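Local coordinates for reticulocyte-binding protein 2a (Plasmodium vivax, PDB 4Z8N) that probably binds a receptor on red blood cells through its helical erythrocyte-binding domain during invasion by the malaria parasite, at residues A[6-11]-A[106-111]. Numbering follows the deposited sequence.
Sequences RYLDFS and QQLDAY
Between Leu8 and Phe10, the two residues that reach across to helix 94-115, Asp9 turns its carboxylate the other way: OD2 is held by Arg269 NE in a salt bridge and by His221 NE2, while OD1 accepts from Ser19 OG and Thr20 N. The acid thus ties a small two-stranded antiparallel sheet (9-11 with 17-19) to the long helices of this predominantly helical erythrocyte-binding domain, and an aspartate suits a buried spot where so many donors converge.

The contact with residues 106-111 itself is wholly apolar. Leu8 CD2 lies at the edge of the Tyr111 ring, near its plane, 3.8 Å from Tyr111 CE2 and equally close to Tyr111 CD2. The leucine reaches there because its CG stands anti to the backbone N (chi1 -173°), and the two side chains run past each other in opposite senses. Leucine suits the place because its apolar branch reaches the helix and asks for no hydrogen bond; the same methyl, Leu8 CD2, lies 4.3 Å from Leu108 CD1.

Phe10 comes in across the tyrosine at roughly a right angle, presenting its own edge, with Phe10 CZ 4.2 Å from Tyr111 CD2. Its apolar ring suits a buried place and also touches Lys112 and Val115. Leu108 and Tyr111, three residues apart and so nearly one turn along, lie on the same face of the helix. Leu108, partly exposed, turns an apolar methyl to Leu8; buried Tyr111 has a ring large enough to meet Leu8 and Phe10 together, and its side chain also touches Leu5, Cys70, Lys73 and Lys74. Within segment 6-11, Phe10 CZ lies 3.9 Å from Leu8 CD2.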
loop_
_atom_site.group_PDB
_atom_site.type_symbol
_atom_site.label_atom_id
_atom_site.label_comp_id
_atom_site.label_asym_id
_atom_site.label_seq_id
_atom_site.Cartn_x
_atom_site.Cartn_y
_atom_site.Cartn_z
ATOM N N ARG A 6 -5.091 7.867 2.273
ATOM C CA ARG A 6 -5.779 7.054 1.276
ATOM C C ARG A 6 -4.811 6.442 0.268
ATOM O O ARG A 6 -5.144 5.462 -0.399
ATOM C CB ARG A 6 -6.831 7.884 0.539
ATOM C CG ARG A 6 -8.103 8.118 1.336
ATOM C CD ARG A 6 -9.184 8.766 0.484
ATOM N NE ARG A 6 -8.807 10.099 0.026
ATOM C CZ ARG A 6 -9.578 10.871 -0.732
ATOM N NH1 ARG A 6 -10.772 10.443 -1.120
ATOM N NH2 ARG A 6 -9.159 12.074 -1.103
ATOM N N TYR A 7 -3.614 7.016 0.160
ATOM C CA TYR A 7 -2.665 6.579 -0.864
ATOM C C TYR A 7 -1.214 6.540 -0.394
ATOM O O TYR A 7 -0.381 5.876 -1.010
ATOM C CB TYR A 7 -2.768 7.486 -2.099
ATOM C CG TYR A 7 -2.506 8.957 -1.836
ATOM C CD1 TYR A 7 -1.214 9.473 -1.849
ATOM C CD2 TYR A 7 -3.555 9.833 -1.585
ATOM C CE1 TYR A 7 -0.977 10.822 -1.616
ATOM C CE2 TYR A 7 -3.330 11.178 -1.350
ATOM C CZ TYR A 7 -2.041 11.668 -1.366
ATOM O OH TYR A 7 -1.825 13.009 -1.131
ATOM N N LEU A 8 -0.901 7.248 0.686
ATOM C CA LEU A 8 0.498 7.426 1.057
ATOM C C LEU A 8 1.088 6.205 1.754
ATOM O O LEU A 8 0.905 6.000 2.952
ATOM C CB LEU A 8 0.671 8.660 1.945
ATOM C CG LEU A 8 2.134 9.008 2.240
ATOM C CD1 LEU A 8 2.933 9.157 0.950
ATOM C CD2 LEU A 8 2.239 10.267 3.083
ATOM N N ASP A 9 1.800 5.400 0.977
ATOM C CA ASP A 9 2.595 4.300 1.501
ATOM C C ASP A 9 4.032 4.514 1.048
ATOM O O ASP A 9 4.281 5.315 0.150
ATOM C CB ASP A 9 2.064 2.951 1.016
ATOM C CG ASP A 9 0.674 2.649 1.539
ATOM O OD1 ASP A 9 0.361 3.063 2.675
ATOM O OD2 ASP A 9 -0.108 1.996 0.818
ATOM N N PHE A 10 4.976 3.806 1.658
ATOM C CA PHE A 10 6.381 3.986 1.306
ATOM C C PHE A 10 7.038 2.683 0.871
ATOM O O PHE A 10 7.131 1.730 1.645
ATOM C CB PHE A 10 7.144 4.594 2.484
ATOM C CG PHE A 10 6.569 5.893 2.963
ATOM C CD1 PHE A 10 6.758 7.059 2.237
ATOM C CD2 PHE A 10 5.824 5.948 4.130
ATOM C CE1 PHE A 10 6.222 8.255 2.667
ATOM C CE2 PHE A 10 5.283 7.141 4.567
ATOM C CZ PHE A 10 5.484 8.298 3.838
ATOM N N SER A 11 7.485 2.649 -0.379
ATOM C CA SER A 11 8.228 1.507 -0.898
ATOM C C SER A 11 9.724 1.792 -0.820
ATOM O O SER A 11 10.127 2.912 -0.502
ATOM C CB SER A 11 7.813 1.198 -2.335
ATOM O OG SER A 11 8.098 -0.151 -2.663
ATOM N N GLN A 106 10.295 18.971 2.763
ATOM C CA GLN A 106 10.868 18.686 4.073
ATOM C C GLN A 106 9.871 17.927 4.940
ATOM O O GLN A 106 10.221 16.953 5.604
ATOM C CB GLN A 106 11.294 19.983 4.763
ATOM C CG GLN A 106 12.330 20.782 3.986
ATOM C CD GLN A 106 12.474 22.207 4.490
ATOM O OE1 GLN A 106 11.540 22.777 5.055
ATOM N NE2 GLN A 106 13.651 22.789 4.289
ATOM N N GLN A 107 8.620 18.374 4.912
ATOM C CA GLN A 107 7.571 17.775 5.726
ATOM C C GLN A 107 7.203 16.368 5.265
ATOM O O GLN A 107 6.888 15.507 6.086
ATOM C CB GLN A 107 6.329 18.668 5.725
ATOM C CG GLN A 107 6.482 19.927 6.565
ATOM C CD GLN A 107 5.285 20.842 6.449
ATOM O OE1 GLN A 107 4.557 20.804 5.456
ATOM N NE2 GLN A 107 5.067 21.666 7.466
ATOM N N LEU A 108 7.237 16.133 3.956
ATOM C CA LEU A 108 7.000 14.792 3.431
ATOM C C LEU A 108 8.134 13.867 3.858
ATOM O O LEU A 108 7.906 12.725 4.254
ATOM C CB LEU A 108 6.872 14.811 1.905
ATOM C CG LEU A 108 6.754 13.450 1.205
ATOM C CD1 LEU A 108 5.546 12.668 1.704
ATOM C CD2 LEU A 108 6.704 13.611 -0.313
ATOM N N ASP A 109 9.360 14.374 3.784
ATOM C CA ASP A 109 10.529 13.597 4.173
ATOM C C ASP A 109 10.531 13.308 5.672
ATOM O O ASP A 109 10.923 12.224 6.102
ATOM C CB ASP A 109 11.814 14.325 3.776
ATOM C CG ASP A 109 13.056 13.507 4.062
ATOM O OD1 ASP A 109 13.060 12.300 3.740
ATOM O OD2 ASP A 109 14.026 14.069 4.612
ATOM N N ALA A 110 10.091 14.280 6.466
ATOM C CA ALA A 110 10.065 14.123 7.917
ATOM C C ALA A 110 8.999 13.119 8.352
ATOM O O ALA A 110 9.221 12.331 9.270
ATOM C CB ALA A 110 9.834 15.470 8.596
ATOM N N TYR A 111 7.846 13.151 7.688
ATOM C CA TYR A 111 6.767 12.217 7.994
ATOM C C TYR A 111 7.164 10.794 7.621
ATOM O O TYR A 111 6.916 9.857 8.378
ATOM C CB TYR A 111 5.475 12.617 7.270
ATOM C CG TYR A 111 4.301 11.706 7.563
ATOM C CD1 TYR A 111 3.786 11.601 8.848
ATOM C CD2 TYR A 111 3.704 10.959 6.556
ATOM C CE1 TYR A 111 2.716 10.774 9.127
ATOM C CE2 TYR A 111 2.626 10.125 6.825
ATOM C CZ TYR A 111 2.138 10.038 8.113
ATOM O OH TYR A 111 1.069 9.218 8.397
#